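Local coordinates for FACT complex subunit (Chaetomium thermophilum var. thermophilum, PDB 4KHB), which probably reorganises nucleosomes as the Spt16 subunit of the histone chaperone FACT, this chain being its PH-like dimerisation domain bound to the N-terminal part of Pob3, at residues L38-R43 with R94-R99; N50-A55 with L66-L71; E10-D15 with N33-L38. All blocks are in the same frame, centred on the assembly; numbering follows the deposited sequence.

Contact 1: L38-R43 with R94-R99; sequences LPIMGR and RSLTFR
Leu-38 holds CG beside its backbone N, anti to the carbonyl carbon (chi1 -50°), while Leu-96 takes the crowded position with CG between N and C (chi1 38°), and the two side chains meet through their CD1 methyls at 3.5 Å, the closest approach between the segments. Phe-98 presents the far end of its ring to strand 35-40: CZ lies 4.0 Å from Leu-38 CB and also 4.0 Å from Pro-39 CD. Pro-39 O comes to the ring edge near its plane, 3.6 Å from Phe-98 CE2, where the polarised C-H groups of the rim make a carbonyl oxygen a tolerable neighbour. Strands 35-40 and 91-100 belong to different three-stranded sheets of this PH-like domain, and their short segments run nearly perpendicular, at 87° and 9.9 Å between axes, a face-to-face packing of two sheets, filled mainly by side chains. The leucine methyls and the phenylalanine ring suit their places because they are long enough to meet across that distance. Replacing Phe-98 by an alanine would probably open a gap beside Leu-38 CB and the Pro-39 ring, leaving the proline without its aromatic neighbour. At the flank, Ile-40 adds its terminal CD1, 4.2 Å from Leu-96 CD2. The backbone of 95-99 pairs antiparallel with a strand of the Pob3 chain, so the sheet continues across the heterodimer interface.

Contact 2: N50-A55 with L66-L71; sequences NTIKNA and LRINFL
A classic beta bulge interrupts the antiparallel hairpin of strands 52-60 and 63-70: Lys-53 and Asn-54 together face Asn-69, whose carbonyl O accepts both backbone N-H groups, from Lys-53 N at 2.7 Å and from Asn-54 N at a longer 3.3 Å. Asn-69 N returns a bond to Asn-54 O, and beyond the bulge Leu-71 N reaches Thr-51 O in a nearly straight bond. The two asparagine side chains lie side by side and add a bond of their own, Asn-69 ND2 to Asn-54 OD1 at 2.9 Å. Their amide planes stand 82° apart, yet the donor lies in the carbonyl plane of Asn-54; Asn-54 chi1 of 53° sets its CG between backbone N and carbonyl carbon, so that the side chain runs alongside that of Asn-69. Asparagine suits both places because one amide gives an N-H and the other an oxygen on a partly exposed face. The apolar residues Ile-52, Ile-68 and Phe-70 meet more loosely: Ile-52 CG1 is 4.1 Å from Ile-68 CG2 and 3.9 Å from Phe-70 CE1. Thr-51 brings its CG2 methyl to the edge of the phenylalanine ring, 3.3 Å from CD1. Ile-52 and Ile-68 pack on Ile-36 of strand 35-40, Phe-70 meets Phe-47 of strand 43-48 and Val-93 of strand 91-100, and Ala-55 touches Ile-113 of helix 103-121.

Contact 3: E10-D15 with N33-L38; sequences ESYKRD and NNTIVL
Ser-11 and Thr-35 carry the polar part of this contact, their hydroxyls OG and OG1 lying 3.0 Å apart, close enough to bond. Arg-106 O of the Pob3 chain is also within reach of the one Ser-11 proton, so the pairing with Thr-35 is not settled. Thr-35 OG1 gives its own proton to Asn-33 O, two residues earlier, at 2.7 Å, approaching from well above that carbonyl's plane. Asn-34 and Thr-35 both face Asp-30, a G1 beta bulge where strands 28-30 and 35-40 are joined. Serine and threonine fit here because each brings a hydroxyl on a short side chain into a buried seam.

The aromatic part belongs to Tyr-12. Asn-33 ND2 comes to 3.3 Å from Tyr-12 CE1, the amide turned 69° from the ring. Asp-30 OD2 is the shared hydrogen-bond partner of Tyr-12 OH and Asn-33 ND2, which holds the two polar ends near each other.

The apolar contacts are looser. Thr-35 CG2 lies 3.9 Å from Tyr-12 CE2, and Val-37 CG2 meets the ring edge near its plane, 4.3 Å from Tyr-12 CE2; beta-branched residues, at home in strands, supply methyls to this side.

The loop 10-15 lies over strand 35-40, which pairs with strands 28-30 and 43-48. Ser-11 touches His-48 of strand 43-48, and both Ser-11 and Tyr-12 make backbone hydrogen bonds to the Pob3 chain and pack on its Leu-105.

Along the chain contact 3 closes first, contact 1 then opens, and contact 2 is nested inside the loop that contact 1 closes. Contacts 1 and 3 share strand 35-40 and Leu-38, with centres about 15 Å apart. Contacts 1 and 2, about 12 Å apart between centres, meet in one sheet, where strands 63-70 and 91-100 are neighbours joined by backbone bonds such as Arg-94 with Phe-70. Contacts 2 and 3, with centres about 15 Å apart, touch through Ile-36, packed on Ile-52 and Ile-68. Together they join the two three-stranded sheets and the N-terminal loop into one PH-like domain, and each has residues that reach the Pob3 chain.

Contact 1: L38-R43 with R94-R99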
ATOM      1  N   LEU A  38       6.137  -5.089   3.425  1.00 10.24           N
ATOM      2  CA  LEU A  38       5.953  -3.781   4.033  1.00 11.55           C
ATOM      3  C   LEU A  38       4.503  -3.324   3.933  1.00 13.48           C
ATOM      4  O   LEU A  38       3.877  -3.439   2.878  1.00 10.51           O
ATOM      5  CB  LEU A  38       6.895  -2.763   3.387  1.00  8.15           C
ATOM      6  CG  LEU A  38       8.346  -3.245   3.325  1.00 16.41           C
ATOM      7  CD1 LEU A  38       9.248  -2.273   2.589  1.00 10.16           C
ATOM      8  CD2 LEU A  38       8.867  -3.495   4.729  1.00 15.57           C
ATOM      9  N   PRO A  39       3.966  -2.801   5.042  1.00 13.91           N
ATOM     10  CA  PRO A  39       2.576  -2.343   5.100  1.00 13.87           C
ATOM     11  C   PRO A  39       2.426  -0.939   4.520  1.00 12.18           C
ATOM     12  O   PRO A  39       2.884   0.034   5.120  1.00 12.22           O
ATOM     13  CB  PRO A  39       2.278  -2.342   6.601  1.00 16.71           C
ATOM     14  CG  PRO A  39       3.608  -2.086   7.246  1.00 14.10           C
ATOM     15  CD  PRO A  39       4.636  -2.733   6.357  1.00 17.12           C
ATOM     16  N   ILE A  40       1.799  -0.844   3.353  1.00 13.28           N
ATOM     17  CA  ILE A  40       1.613   0.446   2.701  1.00 12.02           C
ATOM     18  C   ILE A  40       0.139   0.721   2.422  1.00 10.52           C
ATOM     19  O   ILE A  40      -0.462   0.114   1.528  1.00 12.66           O
ATOM     20  CB  ILE A  40       2.420   0.537   1.386  1.00 10.49           C
ATOM     21  CG1 ILE A  40       3.904   0.267   1.653  1.00 10.78           C
ATOM     22  CG2 ILE A  40       2.249   1.902   0.735  1.00  6.61           C
ATOM     23  CD1 ILE A  40       4.767   0.211   0.402  1.00  7.18           C
ATOM     24  N   MET A  41      -0.428   1.640   3.201  1.00 12.34           N
ATOM     25  CA  MET A  41      -1.811   2.088   3.039  1.00 10.97           C
ATOM     26  C   MET A  41      -2.821   0.946   3.093  1.00 15.93           C
ATOM     27  O   MET A  41      -3.780   0.909   2.316  1.00 14.47           O
ATOM     28  CB  MET A  41      -1.967   2.894   1.748  1.00  9.35           C
ATOM     29  CG  MET A  41      -1.132   4.168   1.739  1.00 11.97           C
ATOM     30  SD  MET A  41      -1.698   5.374   2.956  1.00 18.97           S
ATOM     31  CE  MET A  41      -0.200   6.322   3.244  1.00  5.29           C
ATOM     32  N   GLY A  42      -2.600   0.019   4.021  1.00 15.07           N
ATOM     33  CA  GLY A  42      -3.541  -1.060   4.248  1.00 16.49           C
ATOM     34  C   GLY A  42      -3.238  -2.275   3.402  1.00 15.34           C
ATOM     35  O   GLY A  42      -4.016  -3.231   3.363  1.00 15.27           O
ATOM     36  N   ARG A  43      -2.099  -2.239   2.721  1.00 12.06           N
ATOM     37  CA  ARG A  43      -1.740  -3.304   1.801  1.00 15.55           C
ATOM     38  C   ARG A  43      -0.355  -3.841   2.122  1.00 11.69           C
ATOM     39  O   ARG A  43       0.606  -3.079   2.244  1.00 10.36           O
ATOM     40  CB  ARG A  43      -1.802  -2.795   0.360  1.00 13.85           C
ATOM     41  CG  ARG A  43      -1.357  -3.804  -0.688  1.00 19.21           C
ATOM     42  CD  ARG A  43      -1.721  -3.333  -2.088  1.00 14.33           C
ATOM     43  NE  ARG A  43      -3.144  -3.013  -2.191  1.00 19.77           N
ATOM     44  CZ  ARG A  43      -4.109  -3.918  -2.321  1.00 20.35           C
ATOM     45  NH1 ARG A  43      -3.812  -5.210  -2.368  1.00 17.65           N
ATOM     46  NH2 ARG A  43      -5.374  -3.531  -2.404  1.00 12.50           N
ATOM     47  N   ARG A  94      13.350   4.047  -4.423  1.00 12.70           N
ATOM     48  CA  ARG A  94      14.721   4.210  -3.944  1.00 12.42           C
ATOM     49  C   ARG A  94      14.819   3.884  -2.459  1.00 15.49           C
ATOM     50  O   ARG A  94      15.734   3.179  -2.027  1.00 19.04           O
ATOM     51  CB  ARG A  94      15.220   5.640  -4.182  1.00 21.38           C
ATOM     52  CG  ARG A  94      16.641   5.721  -4.728  1.00 28.60           C
ATOM     53  CD  ARG A  94      16.759   6.742  -5.843  1.00 32.45           C
ATOM     54  NE  ARG A  94      18.018   6.637  -6.577  1.00 36.85           N
ATOM     55  CZ  ARG A  94      18.705   7.688  -7.014  1.00 39.53           C
ATOM     56  NH1 ARG A  94      18.275   8.913  -6.741  1.00 26.57           N
ATOM     57  NH2 ARG A  94      19.842   7.523  -7.679  1.00 43.25           N
ATOM     58  N   SER A  95      13.866   4.401  -1.685  1.00 11.80           N
ATOM     59  CA  SER A  95      13.831   4.148  -0.249  1.00 14.97           C
ATOM     60  C   SER A  95      12.464   4.441   0.358  1.00 13.98           C
ATOM     61  O   SER A  95      11.650   5.159  -0.229  1.00 16.27           O
ATOM     62  CB  SER A  95      14.895   4.983   0.467  1.00 17.72           C
ATOM     63  OG  SER A  95      14.558   6.361   0.444  1.00 22.64           O
ATOM     64  N   LEU A  96      12.222   3.871   1.535  1.00 14.17           N
ATOM     65  CA  LEU A  96      11.069   4.232   2.355  1.00 20.87           C
ATOM     66  C   LEU A  96      11.438   4.179   3.836  1.00 20.46           C
ATOM     67  O   LEU A  96      12.296   3.388   4.244  1.00 16.85           O
ATOM     68  CB  LEU A  96       9.851   3.357   2.041  1.00 21.44           C
ATOM     69  CG  LEU A  96      10.023   1.874   1.729  1.00 24.48           C
ATOM     70  CD1 LEU A  96      10.249   1.091   3.001  1.00 25.70           C
ATOM     71  CD2 LEU A  96       8.808   1.353   0.976  1.00 16.27           C
ATOM     72  N   THR A  97      10.785   5.013   4.638  1.00 19.58           N
ATOM     73  CA  THR A  97      11.091   5.100   6.063  1.00 18.87           C
ATOM     74  C   THR A  97       9.858   4.866   6.931  1.00 14.98           C
ATOM     75  O   THR A  97       8.792   5.439   6.689  1.00 15.23           O
ATOM     76  CB  THR A  97      11.735   6.467   6.419  1.00 21.27           C
ATOM     77  OG1 THR A  97      13.035   6.562   5.822  1.00 18.40           O
ATOM     78  CG2 THR A  97      11.868   6.635   7.928  1.00 17.30           C
ATOM     79  N   PHE A  98      10.006   4.005   7.932  1.00 16.95           N
ATOM     80  CA  PHE A  98       8.953   3.778   8.912  1.00 22.33           C
ATOM     81  C   PHE A  98       9.408   4.291  10.269  1.00 21.07           C
ATOM     82  O   PHE A  98      10.609   4.442  10.515  1.00 20.38           O
ATOM     83  CB  PHE A  98       8.605   2.292   9.033  1.00 19.34           C
ATOM     84  CG  PHE A  98       7.966   1.703   7.810  1.00 13.03           C
ATOM     85  CD1 PHE A  98       8.733   1.116   6.816  1.00 12.05           C
ATOM     86  CD2 PHE A  98       6.584   1.711   7.672  1.00 19.69           C
ATOM     87  CE1 PHE A  98       8.135   0.563   5.698  1.00 13.25           C
ATOM     88  CE2 PHE A  98       5.979   1.162   6.557  1.00 12.15           C
ATOM     89  CZ  PHE A  98       6.757   0.587   5.567  1.00 13.27           C
ATOM     90  N   ARG A  99       8.446   4.560  11.145  1.00 22.75           N
ATOM     91  CA  ARG A  99       8.754   4.943  12.515  1.00 18.28           C
ATOM     92  C   ARG A  99       7.931   4.111  13.492  1.00 26.99           C
ATOM     93  O   ARG A  99       6.785   3.749  13.203  1.00 21.20           O
ATOM     94  CB  ARG A  99       8.533   6.444  12.747  1.00 19.69           C
ATOM     95  CG  ARG A  99       7.078   6.845  12.916  1.00 23.68           C
ATOM     96  CD  ARG A  99       6.951   8.275  13.414  1.00 20.46           C
ATOM     97  NE  ARG A  99       5.607   8.544  13.915  1.00 27.07           N
ATOM     98  CZ  ARG A  99       5.235   9.686  14.478  1.00 30.75           C
ATOM     99  NH1 ARG A  99       6.103  10.679  14.614  1.00 32.67           N
ATOM    100  NH2 ARG A  99       3.993   9.835  14.913  1.00 29.57           N
TER

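Contact 2: N50-A55 with L66-L71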
ATOM      1  N   ASN A  50      16.861  -9.257  -3.207  1.00 11.78           N
ATOM      2  CA  ASN A  50      17.758  -8.902  -4.305  1.00 15.93           C
ATOM      3  C   ASN A  50      17.524  -7.480  -4.807  1.00 15.60           C
ATOM      4  O   ASN A  50      18.232  -6.990  -5.692  1.00 20.38           O
ATOM      5  CB  ASN A  50      17.599  -9.899  -5.458  1.00 15.50           C
ATOM      6  CG  ASN A  50      18.094 -11.288  -5.102  1.00 18.42           C
ATOM      7  OD1 ASN A  50      18.732 -11.488  -4.069  1.00 28.09           O
ATOM      8  ND2 ASN A  50      17.801 -12.257  -5.961  1.00 21.87           N
ATOM      9  N   THR A  51      16.512  -6.834  -4.238  1.00 11.62           N
ATOM     10  CA  THR A  51      16.099  -5.496  -4.626  1.00 13.20           C
ATOM     11  C   THR A  51      16.634  -4.483  -3.607  1.00 12.04           C
ATOM     12  O   THR A  51      16.679  -3.276  -3.867  1.00 16.76           O
ATOM     13  CB  THR A  51      14.551  -5.441  -4.754  1.00 10.70           C
ATOM     14  OG1 THR A  51      14.182  -4.868  -6.015  1.00 21.17           O
ATOM     15  CG2 THR A  51      13.924  -4.637  -3.637  1.00  4.99           C
ATOM     16  N   ILE A  52      17.083  -4.996  -2.464  1.00 10.84           N
ATOM     17  CA  ILE A  52      17.460  -4.165  -1.319  1.00 15.94           C
ATOM     18  C   ILE A  52      18.969  -3.921  -1.203  1.00 16.44           C
ATOM     19  O   ILE A  52      19.772  -4.846  -1.326  1.00 17.05           O
ATOM     20  CB  ILE A  52      16.932  -4.788  -0.001  1.00 13.47           C
ATOM     21  CG1 ILE A  52      15.408  -4.654   0.064  1.00 12.53           C
ATOM     22  CG2 ILE A  52      17.558  -4.121   1.216  1.00 14.83           C
ATOM     23  CD1 ILE A  52      14.752  -5.569   1.078  1.00 23.18           C
ATOM     24  N   LYS A  53      19.337  -2.661  -0.973  1.00 14.15           N
ATOM     25  CA  LYS A  53      20.727  -2.262  -0.761  1.00 17.18           C
ATOM     26  C   LYS A  53      21.142  -2.463   0.697  1.00 18.91           C
ATOM     27  O   LYS A  53      22.025  -3.271   0.992  1.00 16.02           O
ATOM     28  CB  LYS A  53      20.915  -0.798  -1.165  1.00 14.60           C
ATOM     29  CG  LYS A  53      22.362  -0.332  -1.198  1.00 24.14           C
ATOM     30  CD  LYS A  53      22.459   1.070  -1.772  1.00 33.84           C
ATOM     31  CE  LYS A  53      23.856   1.361  -2.285  1.00 36.02           C
ATOM     32  NZ  LYS A  53      24.677   2.055  -1.254  1.00 36.50           N
ATOM     33  N   ASN A  54      20.507  -1.722   1.604  1.00 14.89           N
ATOM     34  CA  ASN A  54      20.776  -1.863   3.033  1.00 21.25           C
ATOM     35  C   ASN A  54      19.595  -1.437   3.904  1.00 17.74           C
ATOM     36  O   ASN A  54      18.614  -0.882   3.401  1.00 18.94           O
ATOM     37  CB  ASN A  54      22.031  -1.071   3.424  1.00 21.64           C
ATOM     38  CG  ASN A  54      21.974   0.382   2.981  1.00 26.00           C
ATOM     39  OD1 ASN A  54      21.024   1.104   3.281  1.00 26.49           O
ATOM     40  ND2 ASN A  54      23.003   0.818   2.262  1.00 19.96           N
ATOM     41  N   ALA A  55      19.699  -1.691   5.207  1.00 18.47           N
ATOM     42  CA  ALA A  55      18.685  -1.256   6.164  1.00 19.27           C
ATOM     43  C   ALA A  55      19.337  -0.659   7.407  1.00 20.24           C
ATOM     44  O   ALA A  55      20.311  -1.210   7.930  1.00 24.81           O
ATOM     45  CB  ALA A  55      17.784  -2.417   6.547  1.00 16.09           C
ATOM     46  N   LEU A  66      13.258   3.071  10.898  1.00 20.95           N
ATOM     47  CA  LEU A  66      13.806   2.042  10.023  1.00 17.97           C
ATOM     48  C   LEU A  66      13.839   2.541   8.589  1.00 19.22           C
ATOM     49  O   LEU A  66      12.788   2.745   7.975  1.00 16.69           O
ATOM     50  CB  LEU A  66      12.964   0.768  10.097  1.00 16.65           C
ATOM     51  CG  LEU A  66      13.639  -0.478   9.522  1.00 21.04           C
ATOM     52  CD1 LEU A  66      14.822  -0.909  10.372  1.00 22.70           C
ATOM     53  CD2 LEU A  66      12.641  -1.608   9.366  1.00 22.49           C
ATOM     54  N   ARG A  67      15.036   2.751   8.053  1.00 18.15           N
ATOM     55  CA  ARG A  67      15.155   3.138   6.653  1.00 18.33           C
ATOM     56  C   ARG A  67      15.710   2.019   5.788  1.00 13.16           C
ATOM     57  O   ARG A  67      16.812   1.517   6.027  1.00 17.11           O
ATOM     58  CB  ARG A  67      15.991   4.407   6.485  1.00 17.73           C
ATOM     59  CG  ARG A  67      16.575   4.557   5.088  1.00 22.43           C
ATOM     60  CD  ARG A  67      16.477   5.984   4.597  1.00 25.99           C
ATOM     61  NE  ARG A  67      17.769   6.661   4.613  1.00 42.97           N
ATOM     62  CZ  ARG A  67      18.140   7.580   3.729  1.00 49.44           C
ATOM     63  NH1 ARG A  67      17.322   7.921   2.741  1.00 40.94           N
ATOM     64  NH2 ARG A  67      19.333   8.150   3.823  1.00 52.64           N
ATOM     65  N   ILE A  68      14.924   1.621   4.793  1.00 15.12           N
ATOM     66  CA  ILE A  68      15.351   0.612   3.839  1.00 13.90           C
ATOM     67  C   ILE A  68      15.714   1.268   2.508  1.00 14.61           C
ATOM     68  O   ILE A  68      14.870   1.911   1.877  1.00 12.66           O
ATOM     69  CB  ILE A  68      14.245  -0.438   3.621  1.00 10.77           C
ATOM     70  CG1 ILE A  68      13.900  -1.127   4.946  1.00 12.25           C
ATOM     71  CG2 ILE A  68      14.675  -1.461   2.584  1.00  8.10           C
ATOM     72  CD1 ILE A  68      12.551  -1.819   4.957  1.00 13.38           C
ATOM     73  N   ASN A  69      16.967   1.112   2.086  1.00 12.42           N
ATOM     74  CA  ASN A  69      17.408   1.624   0.789  1.00 14.59           C
ATOM     75  C   ASN A  69      17.431   0.528  -0.265  1.00 13.33           C
ATOM     76  O   ASN A  69      17.887  -0.588  -0.006  1.00 15.29           O
ATOM     77  CB  ASN A  69      18.777   2.310   0.886  1.00 14.30           C
ATOM     78  CG  ASN A  69      18.744   3.564   1.740  1.00 23.15           C
ATOM     79  OD1 ASN A  69      18.201   4.591   1.330  1.00 25.86           O
ATOM     80  ND2 ASN A  69      19.333   3.490   2.925  1.00 25.44           N
ATOM     81  N   PHE A  70      16.933   0.848  -1.453  1.00 12.45           N
ATOM     82  CA  PHE A  70      16.825  -0.140  -2.517  1.00 13.60           C
ATOM     83  C   PHE A  70      17.904   0.043  -3.583  1.00 16.91           C
ATOM     84  O   PHE A  70      18.495   1.119  -3.699  1.00 17.67           O
ATOM     85  CB  PHE A  70      15.441  -0.040  -3.152  1.00 13.32           C
ATOM     86  CG  PHE A  70      14.321  -0.388  -2.214  1.00 13.02           C
ATOM     87  CD1 PHE A  70      13.904  -1.699  -2.080  1.00  8.01           C
ATOM     88  CD2 PHE A  70      13.684   0.595  -1.469  1.00 13.04           C
ATOM     89  CE1 PHE A  70      12.873  -2.034  -1.223  1.00  7.84           C
ATOM     90  CE2 PHE A  70      12.651   0.269  -0.605  1.00 13.07           C
ATOM     91  CZ  PHE A  70      12.245  -1.047  -0.483  1.00 11.10           C
ATOM     92  N   LEU A  71      18.150  -1.002  -4.368  1.00 15.30           N
ATOM     93  CA  LEU A  71      19.098  -0.913  -5.472  1.00 16.72           C
ATOM     94  C   LEU A  71      18.457  -0.252  -6.687  1.00 15.73           C
ATOM     95  O   LEU A  71      17.404  -0.683  -7.164  1.00 15.39           O
ATOM     96  CB  LEU A  71      19.643  -2.299  -5.829  1.00 14.70           C
ATOM     97  CG  LEU A  71      20.457  -2.957  -4.713  1.00 16.05           C
ATOM     98  CD1 LEU A  71      20.639  -4.446  -4.955  1.00 11.81           C
ATOM     99  CD2 LEU A  71      21.801  -2.267  -4.579  1.00 16.77           C
TER
HETATM  100  O   HOH W   1      16.444  -3.279  -7.827  1.00  9.67           O

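Contact 3: E10-D15 with N33-L38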
ATOM      1  N   GLU A  10      11.410 -13.787  -7.916  1.00 12.57           N
ATOM      2  CA  GLU A  10       9.979 -13.604  -7.704  1.00 17.75           C
ATOM      3  C   GLU A  10       9.629 -13.971  -6.269  1.00 12.39           C
ATOM      4  O   GLU A  10       9.909 -15.086  -5.823  1.00 13.70           O
ATOM      5  CB  GLU A  10       9.203 -14.499  -8.675  1.00 19.18           C
ATOM      6  CG  GLU A  10       7.781 -14.818  -8.242  1.00 30.41           C
ATOM      7  CD  GLU A  10       7.098 -15.785  -9.187  1.00 43.87           C
ATOM      8  OE1 GLU A  10       6.461 -16.737  -8.695  1.00 46.00           O
ATOM      9  OE2 GLU A  10       7.208 -15.599 -10.419  1.00 39.81           O
ATOM     10  N   SER A  11       9.021 -13.035  -5.545  1.00  8.37           N
ATOM     11  CA  SER A  11       8.692 -13.262  -4.145  1.00 19.11           C
ATOM     12  C   SER A  11       7.553 -14.266  -4.009  1.00 12.73           C
ATOM     13  O   SER A  11       7.742 -15.367  -3.489  1.00 17.56           O
ATOM     14  CB  SER A  11       8.328 -11.944  -3.455  1.00 11.62           C
ATOM     15  OG  SER A  11       9.431 -11.054  -3.431  1.00 10.97           O
ATOM     16  N   TYR A  12       6.374 -13.882  -4.490  1.00 10.01           N
ATOM     17  CA  TYR A  12       5.190 -14.729  -4.386  1.00 13.80           C
ATOM     18  C   TYR A  12       4.452 -14.831  -5.721  1.00 16.25           C
ATOM     19  O   TYR A  12       4.614 -13.977  -6.597  1.00 17.45           O
ATOM     20  CB  TYR A  12       4.237 -14.185  -3.315  1.00 12.57           C
ATOM     21  CG  TYR A  12       4.843 -14.058  -1.935  1.00 13.16           C
ATOM     22  CD1 TYR A  12       5.090 -15.179  -1.153  1.00 14.83           C
ATOM     23  CD2 TYR A  12       5.160 -12.812  -1.415  1.00 10.92           C
ATOM     24  CE1 TYR A  12       5.640 -15.058   0.110  1.00 12.70           C
ATOM     25  CE2 TYR A  12       5.710 -12.680  -0.157  1.00 12.41           C
ATOM     26  CZ  TYR A  12       5.946 -13.806   0.600  1.00 16.69           C
ATOM     27  OH  TYR A  12       6.495 -13.676   1.854  1.00 17.22           O
ATOM     28  N   LYS A  13       3.656 -15.886  -5.873  1.00 17.29           N
ATOM     29  CA  LYS A  13       2.853 -16.085  -7.076  1.00 25.34           C
ATOM     30  C   LYS A  13       1.376 -15.868  -6.735  1.00 22.86           C
ATOM     31  O   LYS A  13       0.599 -15.405  -7.571  1.00 33.23           O
ATOM     32  CB  LYS A  13       3.070 -17.493  -7.630  1.00 23.04           C
ATOM     33  CG  LYS A  13       3.424 -17.520  -9.118  1.00 41.28           C
ATOM     34  CD  LYS A  13       2.697 -16.445  -9.906  1.00 35.17           C
ATOM     35  CE  LYS A  13       2.895 -16.621 -11.402  1.00 33.94           C
ATOM     36  NZ  LYS A  13       2.220 -15.541 -12.173  1.00 31.66           N
ATOM     37  N   ARG A  14       1.000 -16.200  -5.500  1.00 20.55           N
ATOM     38  CA  ARG A  14      -0.397 -16.137  -5.061  1.00 27.82           C
ATOM     39  C   ARG A  14      -0.569 -15.436  -3.719  1.00 27.26           C
ATOM     40  O   ARG A  14       0.356 -15.395  -2.903  1.00 29.40           O
ATOM     41  CB  ARG A  14      -0.971 -17.552  -4.935  1.00 27.61           C
ATOM     42  CG  ARG A  14      -1.320 -18.252  -6.230  1.00 36.10           C
ATOM     43  CD  ARG A  14      -1.793 -19.670  -5.937  1.00 46.47           C
ATOM     44  NE  ARG A  14      -2.949 -19.715  -5.043  1.00 55.60           N
ATOM     45  CZ  ARG A  14      -4.115 -20.268  -5.362  1.00 49.04           C
ATOM     46  NH1 ARG A  14      -4.268 -20.846  -6.544  1.00 55.80           N
ATOM     47  NH2 ARG A  14      -5.118 -20.270  -4.494  1.00 45.69           N
ATOM     48  N   ASP A  15      -1.763 -14.886  -3.500  1.00 23.54           N
ATOM     49  CA  ASP A  15      -2.081 -14.169  -2.266  1.00 26.54           C
ATOM     50  C   ASP A  15      -1.951 -15.048  -1.016  1.00 27.70           C
ATOM     51  O   ASP A  15      -1.501 -14.584   0.033  1.00 33.96           O
ATOM     52  CB  ASP A  15      -3.486 -13.560  -2.349  1.00 29.11           C
ATOM     53  CG  ASP A  15      -3.543 -12.341  -3.261  1.00 38.31           C
ATOM     54  OD1 ASP A  15      -2.750 -11.400  -3.045  1.00 29.95           O
ATOM     55  OD2 ASP A  15      -4.377 -12.325  -4.193  1.00 39.16           O
ATOM     56  N   ASN A  33      11.141 -17.014   1.813  1.00 20.96           N
ATOM     57  CA  ASN A  33      10.945 -16.643   0.429  1.00 19.96           C
ATOM     58  C   ASN A  33      11.870 -15.500   0.017  1.00 18.73           C
ATOM     59  O   ASN A  33      11.665 -14.878  -1.028  1.00 20.38           O
ATOM     60  CB  ASN A  33       9.471 -16.298   0.206  1.00 22.57           C
ATOM     61  CG  ASN A  33       8.562 -17.513   0.358  1.00 25.01           C
ATOM     62  OD1 ASN A  33       8.715 -18.513  -0.345  1.00 21.67           O
ATOM     63  ND2 ASN A  33       7.634 -17.440   1.306  1.00 18.66           N
ATOM     64  N   ASN A  34      12.878 -15.229   0.850  1.00 16.33           N
ATOM     65  CA  ASN A  34      13.855 -14.172   0.585  1.00 18.49           C
ATOM     66  C   ASN A  34      13.163 -12.839   0.372  1.00 17.40           C
ATOM     67  O   ASN A  34      13.488 -12.103  -0.561  1.00 15.00           O
ATOM     68  CB  ASN A  34      14.742 -14.504  -0.625  1.00 19.93           C
ATOM     69  CG  ASN A  34      16.211 -14.646  -0.254  1.00 17.80           C
ATOM     70  OD1 ASN A  34      16.670 -14.084   0.741  1.00 25.03           O
ATOM     71  ND2 ASN A  34      16.959 -15.373  -1.072  1.00 27.34           N
ATOM     72  N   THR A  35      12.210 -12.529   1.243  1.00 15.39           N
ATOM     73  CA  THR A  35      11.319 -11.405   1.002  1.00 16.93           C
ATOM     74  C   THR A  35      10.948 -10.716   2.311  1.00 17.26           C
ATOM     75  O   THR A  35      10.784 -11.367   3.349  1.00 17.65           O
ATOM     76  CB  THR A  35      10.026 -11.888   0.296  1.00 16.80           C
ATOM     77  OG1 THR A  35      10.356 -12.522  -0.948  1.00 21.20           O
ATOM     78  CG2 THR A  35       9.070 -10.733   0.039  1.00 16.29           C
ATOM     79  N   ILE A  36      10.833  -9.392   2.256  1.00 11.20           N
ATOM     80  CA  ILE A  36      10.242  -8.618   3.337  1.00 16.52           C
ATOM     81  C   ILE A  36       8.898  -8.077   2.853  1.00 16.74           C
ATOM     82  O   ILE A  36       8.723  -7.805   1.661  1.00 15.42           O
ATOM     83  CB  ILE A  36      11.168  -7.471   3.819  1.00 13.48           C
ATOM     84  CG1 ILE A  36      11.185  -6.315   2.817  1.00 13.11           C
ATOM     85  CG2 ILE A  36      12.580  -7.990   4.043  1.00 15.92           C
ATOM     86  CD1 ILE A  36      11.910  -5.074   3.323  1.00 16.12           C
ATOM     87  N   VAL A  37       7.947  -7.937   3.770  1.00 13.35           N
ATOM     88  CA  VAL A  37       6.612  -7.461   3.422  1.00 13.78           C
ATOM     89  C   VAL A  37       6.307  -6.175   4.172  1.00 16.58           C
ATOM     90  O   VAL A  37       6.233  -6.164   5.400  1.00 17.14           O
ATOM     91  CB  VAL A  37       5.523  -8.510   3.737  1.00 15.80           C
ATOM     92  CG1 VAL A  37       4.159  -7.997   3.301  1.00 11.18           C
ATOM     93  CG2 VAL A  37       5.840  -9.833   3.062  1.00  9.50           C
ATOM     94  N   LEU A  38       6.137  -5.089   3.425  1.00 10.24           N
ATOM     95  CA  LEU A  38       5.953  -3.781   4.033  1.00 11.55           C
ATOM     96  C   LEU A  38       4.503  -3.324   3.933  1.00 13.48           C
ATOM     97  O   LEU A  38       3.877  -3.439   2.878  1.00 10.51           O
ATOM     98  CB  LEU A  38       6.895  -2.763   3.387  1.00  8.15           C
ATOM     99  CG  LEU A  38       8.346  -3.245   3.325  1.00 16.41           C
ATOM    100  CD1 LEU A  38       9.248  -2.273   2.589  1.00 10.16           C
ATOM    101  CD2 LEU A  38       8.867  -3.495   4.729  1.00 15.57           C
TER